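Local coordinates for putative ABC transporter amino acid-binding protein (Sinorhizobium meliloti, PDB 2Q88) that binds the compatible solute ectoine and, as the substrate-binding protein of an ABC transporter, probably delivers it for uptake, at residues P23-V28 and V174-D179; I17-E22 and A75-L80; D124-A129 and R146-V151; E101-K106 and I167-L172. One frame throughout, in Å; residues are numbered along the deposited sequence.

How the interactions relate
The four contacts show how chemistry follows place in a two-lobed binding protein closed on its ligand. Interactions 2, 3 and 4 are strand pairings within a lobe: parallel in 2 and 3, antiparallel in 4. Interaction 1 instead joins the lobes across the cleft, through prolines, a phenylalanine and a bridging water. Interactions 2 and 4 are buried, whereas 3 reaches the surface and has an arginine side chain bonded to main-chain carbonyls. Interactions 3 and 4 share one sheet, since strands 127-129 and 169-173 are neighbours in it, and helix 174-184 of interaction 1 follows on strand 169-173. Interactions 1 and 2 both touch ectoine and meet where Ser176 OG is hydrogen-bonded to Glu22 OE2.

Interaction 1: residues P23-V28 and V174-D179; sequences PPFTAV and VLSIND. With 4CS ((4S)-2-methyl-1,4,5,6-tetrahydropyrimidine-4-carboxylic acid), chain F.
Pro23 meets helix 174-184 with both its carbonyl and its ring. The oxygen faces Ser176, whose CA lies 3.4 Å from Pro23 O in a CA-H...O contact, and a water donates to both Pro23 O and Ser176 O, tying the loop to the helix. CB of Pro23 rests 3.4 Å from Asp179 OD1, the two side chains crossing at about a right angle; that carboxylate is also salt-bridged to Lys183. Pro24, entered through a cis peptide bond, sets its ring against Leu175, one turn before Asp179, with Pro24 CG 3.8 Å from Leu175 CB and Pro24 CD beside the Leu175 carbonyl. This is a contact between the two lobes of the family 3 solute-binding fold, made beside the ligand cleft they close on. At Phe25, CG stands anti to the carbonyl carbon (chi1 -65°), and the ring beyond it serves two partners. One face lies under the ectoine methyl, with 4CS CAA 3.4 Å above the ring plane and over its centre. At the edge, Phe25 CE1 lies 3.0 Å from Ser176 OG, a hydroxyl that is hydrogen-bonded to Glu22. Phe240 adds an edge-to-face ring contact to Phe25.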
loop_
_atom_site.group_PDB
_atom_site.type_symbol
_atom_site.label_atom_id
_atom_site.label_comp_id
_atom_site.label_asym_id
_atom_site.label_seq_id
_atom_site.Cartn_x
_atom_site.Cartn_y
_atom_site.Cartn_z
ATOM N N PRO A 23 0.848 8.901 2.088
ATOM C CA PRO A 23 2.196 9.219 1.616
ATOM C C PRO A 23 3.256 8.330 2.286
ATOM O O PRO A 23 3.123 8.049 3.482
ATOM C CB PRO A 23 2.390 10.694 2.024
ATOM C CG PRO A 23 1.010 11.256 2.248
ATOM C CD PRO A 23 0.139 10.078 2.632
ATOM N N PRO A 24 4.321 7.940 1.580
ATOM C CA PRO A 24 4.594 8.295 0.180
ATOM C C PRO A 24 4.092 7.316 -0.892
ATOM O O PRO A 24 4.517 7.423 -2.051
ATOM C CB PRO A 24 6.121 8.296 0.148
ATOM C CG PRO A 24 6.493 7.166 1.075
ATOM C CD PRO A 24 5.445 7.198 2.176
ATOM N N PHE A 25 3.210 6.389 -0.528
ATOM C CA PHE A 25 2.601 5.483 -1.502
ATOM C C PHE A 25 1.623 6.221 -2.425
ATOM O O PHE A 25 1.669 6.041 -3.641
ATOM C CB PHE A 25 1.883 4.337 -0.801
ATOM C CG PHE A 25 2.804 3.418 -0.041
ATOM C CD1 PHE A 25 3.200 3.725 1.252
ATOM C CD2 PHE A 25 3.257 2.233 -0.617
ATOM C CE1 PHE A 25 4.052 2.862 1.973
ATOM C CE2 PHE A 25 4.098 1.363 0.092
ATOM C CZ PHE A 25 4.493 1.682 1.387
ATOM N N THR A 26 0.745 7.034 -1.834
ATOM C CA THR A 26 -0.263 7.813 -2.576
ATOM C C THR A 26 -0.448 9.118 -1.837
ATOM O O THR A 26 -0.302 9.172 -0.616
ATOM C CB THR A 26 -1.636 7.101 -2.631
ATOM O OG1 THR A 26 -2.063 6.792 -1.302
ATOM C CG2 THR A 26 -1.558 5.730 -3.333
ATOM N N ALA A 27 -0.780 10.178 -2.563
ATOM C CA ALA A 27 -0.986 11.484 -1.948
ATOM C C ALA A 27 -1.892 12.278 -2.869
ATOM O O ALA A 27 -1.910 12.028 -4.066
ATOM C CB ALA A 27 0.339 12.211 -1.772
ATOM N N VAL A 28 -2.645 13.217 -2.308
ATOM C CA VAL A 28 -3.467 14.117 -3.117
ATOM C C VAL A 28 -3.129 15.566 -2.765
ATOM O O VAL A 28 -3.169 15.955 -1.602
ATOM C CB VAL A 28 -4.979 13.845 -2.931
ATOM C CG1 VAL A 28 -5.817 14.750 -3.850
ATOM C CG2 VAL A 28 -5.295 12.358 -3.196
ATOM N N VAL A 174 6.861 1.314 7.192
ATOM C CA VAL A 174 7.956 2.180 7.642
ATOM C C VAL A 174 7.948 3.562 6.984
ATOM O O VAL A 174 7.968 4.583 7.671
ATOM C CB VAL A 174 9.323 1.488 7.407
ATOM C CG1 VAL A 174 10.490 2.437 7.693
ATOM C CG2 VAL A 174 9.418 0.228 8.265
ATOM N N LEU A 175 7.926 3.598 5.659
ATOM C CA LEU A 175 7.962 4.885 4.967
ATOM C C LEU A 175 6.759 5.779 5.276
ATOM O O LEU A 175 6.911 7.000 5.350
ATOM C CB LEU A 175 8.126 4.693 3.465
ATOM C CG LEU A 175 9.505 4.221 3.011
ATOM C CD1 LEU A 175 9.401 3.669 1.597
ATOM C CD2 LEU A 175 10.536 5.361 3.046
ATOM N N SER A 176 5.585 5.175 5.451
ATOM C CA SER A 176 4.356 5.917 5.785
ATOM C C SER A 176 4.385 6.467 7.212
ATOM O O SER A 176 3.951 7.603 7.454
ATOM C CB SER A 176 3.118 5.021 5.635
ATOM O OG SER A 176 3.012 4.458 4.338
ATOM N N ILE A 177 4.852 5.647 8.154
ATOM C CA ILE A 177 4.949 6.068 9.557
ATOM C C ILE A 177 5.965 7.205 9.676
ATOM O O ILE A 177 5.668 8.227 10.284
ATOM C CB ILE A 177 5.312 4.869 10.492
ATOM C CG1 ILE A 177 4.105 3.931 10.711
ATOM C CG2 ILE A 177 5.823 5.344 11.838
ATOM C CD1 ILE A 177 2.878 4.586 11.435
ATOM N N ASN A 178 7.149 7.029 9.086
ATOM C CA ASN A 178 8.199 8.059 9.132
ATOM C C ASN A 178 7.756 9.396 8.544
ATOM O O ASN A 178 8.056 10.459 9.090
ATOM C CB ASN A 178 9.472 7.583 8.420
ATOM C CG ASN A 178 10.295 6.608 9.256
ATOM O OD1 ASN A 178 10.164 6.535 10.479
ATOM N ND2 ASN A 178 11.164 5.863 8.588
ATOM N N ASP A 179 7.046 9.341 7.426
ATOM C CA ASP A 179 6.537 10.551 6.793
ATOM C C ASP A 179 5.519 11.261 7.687
ATOM O O ASP A 179 5.599 12.480 7.905
ATOM C CB ASP A 179 5.926 10.201 5.440
ATOM C CG ASP A 179 5.627 11.415 4.617
ATOM O OD1 ASP A 179 4.432 11.747 4.488
ATOM O OD2 ASP A 179 6.514 12.116 4.077
HETATM O O 4CS F . -2.661 -3.776 3.148
HETATM C C 4CS F . -1.791 -3.146 2.547
HETATM O OXT 4CS F . -1.494 -3.455 1.387
HETATM C CA 4CS F . -1.059 -2.006 3.243
HETATM C CB 4CS F . -1.966 -1.155 4.111
HETATM C CAD 4CS F . -1.141 -0.067 4.806
HETATM N NAG 4CS F . -0.407 0.725 3.785
HETATM C CAI 4CS F . -0.033 0.161 2.555
HETATM C CAA 4CS F . 0.713 1.004 1.507
HETATM N N 4CS F . -0.364 -1.166 2.251
HETATM O O HOH W 1 2.093 8.593 5.822
#

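Interaction 2: residues I17-E22 and A75-L80; sequences IAIANE and AITAGL. With 4CS ((4S)-2-methyl-1,4,5,6-tetrahydropyrimidine-4-carboxylic acid), chain F.
Thr77 holds OG1 between its backbone N and carbonyl carbon (chi1 58°), a setting that brings Thr77 OG1 to 3.4 Å from Ile17 CB. In Ile17 the same kind of torsion (chi1 63°) places CG1, which lies 3.8 Å from Thr77 OG1. The side chains cross at about a right angle. The threonine hydroxyl is thus buried among isoleucine carbons, and the model holds no hydrogen-bond partner for it. Two backbone bonds join the strands, Ala18 N to Ala75 O at 3.0 Å and Thr77 N to Ala18 O at 3.1 Å. They make a parallel pair at one side of the three-stranded sheet 53-58, 14-19, 75-76, and, as is common in periplasmic binding proteins, the loops after such strands supply the ligand site. Past the pairing, Ala78 CB packs 3.8 Å from Ile19 CA before the chains diverge. From the first segment, Glu22 reaches the ectoine ring with an extended chain: NAG of 4CS donates to Glu22 OE2 at 2.8 Å, nearly straight at 166°, and only weakly to OE1, which has a further partner in Tyr61. From the second, Gly79 O comes within 2.8 Å of N of 4CS.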
loop_
_atom_site.group_PDB
_atom_site.type_symbol
_atom_site.label_atom_id
_atom_site.label_comp_id
_atom_site.label_asym_id
_atom_site.label_seq_id
_atom_site.Cartn_x
_atom_site.Cartn_y
_atom_site.Cartn_z
ATOM N N ILE A 17 -8.230 4.649 -11.151
ATOM C CA ILE A 17 -7.340 3.957 -10.207
ATOM C C ILE A 17 -7.846 4.112 -8.771
ATOM O O ILE A 17 -8.463 5.117 -8.427
ATOM C CB ILE A 17 -5.854 4.429 -10.359
ATOM C CG1 ILE A 17 -5.696 5.926 -10.028
ATOM C CG2 ILE A 17 -5.313 4.083 -11.774
ATOM C CD1 ILE A 17 -4.256 6.485 -10.086
ATOM N N ALA A 18 -7.581 3.115 -7.936
ATOM C CA ALA A 18 -7.975 3.182 -6.539
ATOM C C ALA A 18 -6.738 3.477 -5.709
ATOM O O ALA A 18 -5.706 2.827 -5.896
ATOM C CB ALA A 18 -8.620 1.880 -6.112
ATOM N N ILE A 19 -6.849 4.471 -4.817
ATOM C CA ILE A 19 -5.775 4.874 -3.898
ATOM C C ILE A 19 -6.321 5.055 -2.474
ATOM O O ILE A 19 -7.531 5.046 -2.276
ATOM C CB ILE A 19 -5.119 6.196 -4.360
ATOM C CG1 ILE A 19 -6.093 7.375 -4.220
ATOM C CG2 ILE A 19 -4.590 6.075 -5.789
ATOM C CD1 ILE A 19 -5.397 8.737 -4.231
ATOM N N ALA A 20 -5.438 5.239 -1.487
ATOM C CA ALA A 20 -5.888 5.419 -0.101
ATOM C C ALA A 20 -5.499 6.744 0.546
ATOM O O ALA A 20 -5.993 7.052 1.633
ATOM C CB ALA A 20 -5.420 4.265 0.771
ATOM N N ASN A 21 -4.625 7.515 -0.101
ATOM C CA ASN A 21 -4.057 8.745 0.491
ATOM C C ASN A 21 -3.156 8.449 1.712
ATOM O O ASN A 21 -3.497 8.758 2.851
ATOM C CB ASN A 21 -5.150 9.766 0.836
ATOM C CG ASN A 21 -4.600 11.168 1.023
ATOM O OD1 ASN A 21 -3.477 11.473 0.611
ATOM N ND2 ASN A 21 -5.389 12.032 1.646
ATOM N N GLU A 22 -2.014 7.827 1.449
ATOM C CA GLU A 22 -1.063 7.426 2.492
ATOM C C GLU A 22 0.351 7.666 1.966
ATOM O O GLU A 22 0.971 6.758 1.410
ATOM C CB GLU A 22 -1.258 5.951 2.866
ATOM C CG GLU A 22 -0.320 5.460 3.977
ATOM C CD GLU A 22 -0.398 3.961 4.205
ATOM O OE1 GLU A 22 -1.531 3.451 4.337
ATOM O OE2 GLU A 22 0.674 3.293 4.269
ATOM N N ALA A 75 -7.652 -0.266 -12.117
ATOM C CA ALA A 75 -6.464 -0.782 -11.443
ATOM C C ALA A 75 -6.457 -0.317 -10.001
ATOM O O ALA A 75 -7.018 0.724 -9.692
ATOM C CB ALA A 75 -5.200 -0.292 -12.158
ATOM N N ILE A 76 -5.829 -1.090 -9.117
ATOM C CA ILE A 76 -5.535 -0.609 -7.760
ATOM C C ILE A 76 -4.076 -0.198 -7.760
ATOM O O ILE A 76 -3.216 -1.020 -8.023
ATOM C CB ILE A 76 -5.779 -1.730 -6.709
ATOM C CG1 ILE A 76 -7.250 -2.142 -6.680
ATOM C CG2 ILE A 76 -5.351 -1.272 -5.330
ATOM C CD1 ILE A 76 -7.476 -3.509 -5.995
ATOM N N THR A 77 -3.782 1.070 -7.492
ATOM C CA THR A 77 -2.397 1.527 -7.502
ATOM C C THR A 77 -2.165 2.276 -6.203
ATOM O O THR A 77 -2.156 3.505 -6.169
ATOM C CB THR A 77 -2.137 2.442 -8.709
ATOM O OG1 THR A 77 -3.043 3.538 -8.653
ATOM C CG2 THR A 77 -2.504 1.747 -10.021
ATOM N N ALA A 78 -1.969 1.520 -5.128
ATOM C CA ALA A 78 -2.132 2.064 -3.789
ATOM C C ALA A 78 -1.129 1.534 -2.771
ATOM O O ALA A 78 -1.231 1.850 -1.588
ATOM C CB ALA A 78 -3.563 1.804 -3.304
ATOM N N GLY A 79 -0.163 0.739 -3.223
ATOM C CA GLY A 79 0.706 0.028 -2.297
ATOM C C GLY A 79 -0.043 -1.146 -1.685
ATOM O O GLY A 79 0.173 -1.489 -0.517
ATOM N N LEU A 80 -0.933 -1.751 -2.467
ATOM C CA LEU A 80 -1.688 -2.933 -2.020
ATOM C C LEU A 80 -0.801 -4.172 -2.124
ATOM O O LEU A 80 -0.679 -4.793 -3.192
ATOM C CB LEU A 80 -2.998 -3.096 -2.807
ATOM C CG LEU A 80 -3.984 -4.141 -2.262
ATOM C CD1 LEU A 80 -4.725 -3.647 -1.020
ATOM C CD2 LEU A 80 -4.962 -4.558 -3.341
HETATM O O 4CS F . -2.661 -3.776 3.148
HETATM C C 4CS F . -1.791 -3.146 2.547
HETATM O OXT 4CS F . -1.494 -3.455 1.387
HETATM C CA 4CS F . -1.059 -2.006 3.243
HETATM C CB 4CS F . -1.966 -1.155 4.111
HETATM C CAD 4CS F . -1.141 -0.067 4.806
HETATM N NAG 4CS F . -0.407 0.725 3.785
HETATM C CAI 4CS F . -0.033 0.161 2.555
HETATM C CAA 4CS F . 0.713 1.004 1.507
HETATM N N 4CS F . -0.364 -1.166 2.251
#

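Interaction 3: residues D124-A129 and R146-V151; sequences DAKIGA and RDRVIV
Arg148 NH1 is shared by two carbonyls, Ala125 O across the contact and Ile119 O in helix 116-121. Its bond to Ala125 O is 2.9 Å long, lies in the guanidinium plane and uses a lone pair of the oxygen. The arginine chain bends at chi3 (-88°), which places NE, while Arg148 CD also passes close to the same carbonyl. Beyond this, the backbones form a parallel ladder: Ile127 N to Arg148 O, then Ile150 N to Ile127 O at 2.8 Å and almost straight (177°), then Ala129 N to Ile150 O at 3.0 Å. The strands belong to a beta-alpha-beta unit whose connecting helix is 134-141. On one face of the pair Ile127 CG2 and Val149 CG2 lie side by side, 4.1 Å apart; on the other, Lys126 CD touches Ile150 CD1 at the same distance. Arg146 folds back on its own segment, where NH2 donates to Val149 O from above the carbonyl plane and is salt-bridged to Glu136. Arg148 NH2 adds a bond to Ala120 O, so three main-chain oxygens accept bonds from its two terminal nitrogens; its positive charge would be expected to offset the negative end of helix 116-121, where two of them lie.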
loop_
_atom_site.group_PDB
_atom_site.type_symbol
_atom_site.label_atom_id
_atom_site.label_comp_id
_atom_site.label_asym_id
_atom_site.label_seq_id
_atom_site.Cartn_x
_atom_site.Cartn_y
_atom_site.Cartn_z
ATOM N N ASP A 124 -4.260 -5.237 27.636
ATOM C CA ASP A 124 -4.590 -3.812 27.630
ATOM C C ASP A 124 -4.309 -3.181 26.286
ATOM O O ASP A 124 -4.931 -2.179 25.948
ATOM C CB ASP A 124 -3.808 -3.046 28.694
ATOM C CG ASP A 124 -4.107 -3.520 30.085
ATOM O OD1 ASP A 124 -5.202 -4.094 30.319
ATOM O OD2 ASP A 124 -3.297 -3.358 31.016
ATOM N N ALA A 125 -3.384 -3.771 25.521
ATOM C CA ALA A 125 -2.839 -3.131 24.322
ATOM C C ALA A 125 -3.816 -3.123 23.159
ATOM O O ALA A 125 -4.323 -4.167 22.744
ATOM C CB ALA A 125 -1.530 -3.796 23.901
ATOM N N LYS A 126 -4.079 -1.940 22.637
ATOM C CA LYS A 126 -4.891 -1.827 21.440
ATOM C C LYS A 126 -4.020 -1.303 20.314
ATOM O O LYS A 126 -3.267 -0.340 20.497
ATOM C CB LYS A 126 -6.091 -0.915 21.678
ATOM C CG LYS A 126 -7.142 -1.513 22.599
ATOM C CD LYS A 126 -8.384 -0.648 22.666
ATOM C CE LYS A 126 -9.346 -1.182 23.727
ATOM N NZ LYS A 126 -10.407 -0.198 24.056
ATOM N N ILE A 127 -4.133 -1.928 19.148
ATOM C CA ILE A 127 -3.417 -1.456 17.963
ATOM C C ILE A 127 -4.362 -0.862 16.923
ATOM O O ILE A 127 -5.392 -1.458 16.604
ATOM C CB ILE A 127 -2.566 -2.589 17.348
ATOM C CG1 ILE A 127 -1.957 -2.140 16.005
ATOM C CG2 ILE A 127 -3.390 -3.883 17.166
ATOM C CD1 ILE A 127 -0.715 -2.905 15.601
ATOM N N GLY A 128 -4.002 0.304 16.395
ATOM C CA GLY A 128 -4.757 0.913 15.306
ATOM C C GLY A 128 -4.122 0.541 13.989
ATOM O O GLY A 128 -2.900 0.457 13.880
ATOM N N ALA A 129 -4.948 0.318 12.971
ATOM C CA ALA A 129 -4.444 -0.101 11.664
ATOM C C ALA A 129 -5.524 0.109 10.614
ATOM O O ALA A 129 -6.711 0.062 10.937
ATOM C CB ALA A 129 -4.040 -1.568 11.703
ATOM N N ARG A 146 -10.098 -9.430 17.946
ATOM C CA ARG A 146 -10.709 -8.454 17.035
ATOM C C ARG A 146 -10.986 -7.115 17.723
ATOM O O ARG A 146 -10.766 -6.058 17.136
ATOM C CB ARG A 146 -12.003 -9.029 16.431
ATOM C CG ARG A 146 -12.771 -8.090 15.512
ATOM C CD ARG A 146 -12.103 -7.838 14.170
ATOM N NE ARG A 146 -11.255 -6.643 14.185
ATOM C CZ ARG A 146 -10.693 -6.122 13.097
ATOM N NH1 ARG A 146 -10.874 -6.704 11.921
ATOM N NH2 ARG A 146 -9.947 -5.029 13.182
ATOM N N ASP A 147 -11.431 -7.164 18.977
ATOM C CA ASP A 147 -11.800 -5.941 19.689
ATOM C C ASP A 147 -10.611 -5.080 20.152
ATOM O O ASP A 147 -10.804 -3.953 20.612
ATOM C CB ASP A 147 -12.795 -6.226 20.824
ATOM C CG ASP A 147 -12.228 -7.132 21.915
ATOM O OD1 ASP A 147 -11.026 -7.477 21.902
ATOM O OD2 ASP A 147 -12.939 -7.563 22.847
ATOM N N ARG A 148 -9.392 -5.602 20.003
ATOM C CA ARG A 148 -8.175 -4.826 20.283
ATOM C C ARG A 148 -7.420 -4.435 19.014
ATOM O O ARG A 148 -6.361 -3.809 19.085
ATOM C CB ARG A 148 -7.239 -5.591 21.227
ATOM C CG ARG A 148 -7.834 -5.864 22.585
ATOM C CD ARG A 148 -6.799 -6.040 23.667
ATOM N NE ARG A 148 -6.315 -7.412 23.820
ATOM C CZ ARG A 148 -5.085 -7.838 23.525
ATOM N NH1 ARG A 148 -4.176 -7.014 23.002
ATOM N NH2 ARG A 148 -4.763 -9.109 23.743
ATOM N N VAL A 149 -7.962 -4.810 17.856
ATOM C CA VAL A 149 -7.458 -4.330 16.575
ATOM C C VAL A 149 -8.454 -3.294 16.061
ATOM O O VAL A 149 -9.560 -3.631 15.667
ATOM C CB VAL A 149 -7.233 -5.461 15.540
ATOM C CG1 VAL A 149 -6.628 -4.885 14.245
ATOM C CG2 VAL A 149 -6.309 -6.511 16.098
ATOM N N ILE A 150 -8.042 -2.030 16.111
ATOM C CA ILE A 150 -8.938 -0.904 15.939
ATOM C C ILE A 150 -8.760 -0.322 14.543
ATOM O O ILE A 150 -7.663 0.074 14.167
ATOM C CB ILE A 150 -8.628 0.185 17.012
ATOM C CG1 ILE A 150 -8.634 -0.393 18.445
ATOM C CG2 ILE A 150 -9.517 1.426 16.834
ATOM C CD1 ILE A 150 -9.901 -1.158 18.861
ATOM N N VAL A 151 -9.830 -0.285 13.763
ATOM C CA VAL A 151 -9.725 0.252 12.406
ATOM C C VAL A 151 -9.440 1.753 12.480
ATOM O O VAL A 151 -10.082 2.468 13.252
ATOM C CB VAL A 151 -10.997 -0.029 11.594
ATOM C CG1 VAL A 151 -10.922 0.611 10.212
ATOM C CG2 VAL A 151 -11.241 -1.559 11.484
#

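Interaction 4: residues E101-K106 and I167-L172; sequences EAFALK and IDVYSL
Val169 CG2, anti to its backbone N, is the bump that settles on a face of the Phe103 ring. It stands 3.3 Å above the ring plane, displaced toward the rim, with Phe103 CG and CD1 the nearest atoms, in a CH-pi contact. Leu105 runs alongside Val169, pointing the same way, though its strained torsions (chi1 -108°, chi2 7°) leave the exact approach doubtful. Val169 thus sits between Phe103 and Leu105, two residues apart on the facing strand. Ser171 OG takes the edge of the Phe103 ring, in its plane, and donates to Ala102 O at 2.9 Å while also bonding Tyr116. On the opposite face, Ala104 CB and Tyr170 CB lie 4.3 Å apart, and the tyrosine ring extends beyond the alanine to touch Leu180 of helix 174-184. Ala104 and Tyr170 form an antiparallel hydrogen-bonded pair, Ala104 N to Tyr170 O at 2.7 Å with a return bond, and Ala102 N donates to Leu172 O at 2.8 Å. A water links Lys106 N to Asp168 O. Helix 174-184 covers the Ala102, Tyr170 and Leu172 face, whereas Phe103 and Val169 turn to helix 116-121 and to Ile127 of strand 127-129, which pairs with 169-173 on its other side.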
loop_
_atom_site.group_PDB
_atom_site.type_symbol
_atom_site.label_atom_id
_atom_site.label_comp_id
_atom_site.label_asym_id
_atom_site.label_seq_id
_atom_site.Cartn_x
_atom_site.Cartn_y
_atom_site.Cartn_z
ATOM N N GLU A 101 7.124 -3.161 7.823
ATOM C CA GLU A 101 6.066 -2.602 8.659
ATOM C C GLU A 101 6.680 -1.889 9.856
ATOM O O GLU A 101 7.754 -2.276 10.335
ATOM C CB GLU A 101 5.103 -3.700 9.153
ATOM C CG GLU A 101 4.476 -4.564 8.062
ATOM C CD GLU A 101 3.281 -3.888 7.406
ATOM O OE1 GLU A 101 3.242 -2.637 7.384
ATOM O OE2 GLU A 101 2.368 -4.598 6.937
ATOM N N ALA A 102 6.000 -0.851 10.332
ATOM C CA ALA A 102 6.465 -0.074 11.478
ATOM C C ALA A 102 5.358 0.141 12.516
ATOM O O ALA A 102 4.186 -0.093 12.233
ATOM C CB ALA A 102 7.046 1.265 11.023
ATOM N N PHE A 103 5.756 0.566 13.719
ATOM C CA PHE A 103 4.843 1.010 14.773
ATOM C C PHE A 103 5.122 2.463 15.114
ATOM O O PHE A 103 6.292 2.863 15.211
ATOM C CB PHE A 103 5.099 0.257 16.077
ATOM C CG PHE A 103 4.643 -1.172 16.091
ATOM C CD1 PHE A 103 3.728 -1.663 15.176
ATOM C CD2 PHE A 103 5.097 -2.017 17.105
ATOM C CE1 PHE A 103 3.299 -3.016 15.245
ATOM C CE2 PHE A 103 4.678 -3.334 17.179
ATOM C CZ PHE A 103 3.784 -3.835 16.241
ATOM N N ALA A 104 4.052 3.223 15.332
ATOM C CA ALA A 104 4.112 4.511 16.009
ATOM C C ALA A 104 3.622 4.251 17.434
ATOM O O ALA A 104 2.554 3.675 17.634
ATOM C CB ALA A 104 3.219 5.521 15.307
ATOM N N LEU A 105 4.417 4.694 18.401
ATOM C CA LEU A 105 4.299 4.304 19.804
ATOM C C LEU A 105 4.432 5.539 20.696
ATOM O O LEU A 105 4.922 6.580 20.256
ATOM C CB LEU A 105 5.456 3.337 20.123
ATOM C CG LEU A 105 5.354 1.820 20.370
ATOM C CD1 LEU A 105 3.998 1.211 20.121
ATOM C CD2 LEU A 105 6.426 1.072 19.607
ATOM N N LYS A 106 4.015 5.414 21.954
ATOM C CA LYS A 106 4.290 6.452 22.940
ATOM C C LYS A 106 5.784 6.505 23.257
ATOM O O LYS A 106 6.447 5.467 23.308
ATOM C CB LYS A 106 3.460 6.221 24.205
ATOM C CG LYS A 106 2.005 6.646 24.057
ATOM C CD LYS A 106 1.896 8.157 23.938
ATOM C CE LYS A 106 0.461 8.632 24.045
ATOM N NZ LYS A 106 0.419 10.090 24.308
ATOM N N ILE A 167 -5.573 4.322 21.295
ATOM C CA ILE A 167 -4.765 3.161 20.930
ATOM C C ILE A 167 -3.371 3.272 21.570
ATOM O O ILE A 167 -2.945 4.358 21.971
ATOM C CB ILE A 167 -4.665 2.995 19.385
ATOM C CG1 ILE A 167 -4.079 4.252 18.728
ATOM C CG2 ILE A 167 -6.036 2.641 18.777
ATOM C CD1 ILE A 167 -3.907 4.138 17.219
ATOM N N ASP A 168 -2.675 2.151 21.667
ATOM C CA ASP A 168 -1.306 2.131 22.203
ATOM C C ASP A 168 -0.228 2.091 21.119
ATOM O O ASP A 168 0.941 2.406 21.366
ATOM C CB ASP A 168 -1.136 0.951 23.143
ATOM C CG ASP A 168 -2.080 1.015 24.316
ATOM O OD1 ASP A 168 -1.879 1.893 25.188
ATOM O OD2 ASP A 168 -3.055 0.244 24.448
ATOM N N VAL A 169 -0.629 1.686 19.926
ATOM C CA VAL A 169 0.284 1.571 18.802
ATOM C C VAL A 169 -0.509 1.808 17.525
ATOM O O VAL A 169 -1.655 1.387 17.424
ATOM C CB VAL A 169 0.994 0.178 18.777
ATOM C CG1 VAL A 169 0.015 -0.960 18.983
ATOM C CG2 VAL A 169 1.748 -0.045 17.477
ATOM N N TYR A 170 0.101 2.482 16.565
ATOM C CA TYR A 170 -0.491 2.607 15.236
ATOM C C TYR A 170 0.500 2.030 14.233
ATOM O O TYR A 170 1.682 2.371 14.251
ATOM C CB TYR A 170 -0.802 4.069 14.942
ATOM C CG TYR A 170 -1.353 4.369 13.551
ATOM C CD1 TYR A 170 -2.429 3.661 13.032
ATOM C CD2 TYR A 170 -0.807 5.391 12.777
ATOM C CE1 TYR A 170 -2.943 3.954 11.757
ATOM C CE2 TYR A 170 -1.296 5.683 11.522
ATOM C CZ TYR A 170 -2.359 4.969 11.015
ATOM O OH TYR A 170 -2.850 5.288 9.766
ATOM N N SER A 171 0.025 1.146 13.374
ATOM C CA SER A 171 0.914 0.431 12.474
ATOM C C SER A 171 0.617 0.739 11.007
ATOM O O SER A 171 -0.526 0.640 10.576
ATOM C CB SER A 171 0.823 -1.070 12.728
ATOM O OG SER A 171 1.798 -1.763 11.972
ATOM N N LEU A 172 1.672 1.130 10.286
ATOM C CA LEU A 172 1.685 1.349 8.832
ATOM C C LEU A 172 3.063 0.914 8.337
ATOM O O LEU A 172 3.941 0.619 9.161
ATOM C CB LEU A 172 1.498 2.838 8.508
ATOM C CG LEU A 172 0.114 3.481 8.640
ATOM C CD1 LEU A 172 0.166 4.905 8.167
ATOM C CD2 LEU A 172 -0.935 2.705 7.876
HETATM O O HOH W 2 2.657 3.056 23.391
#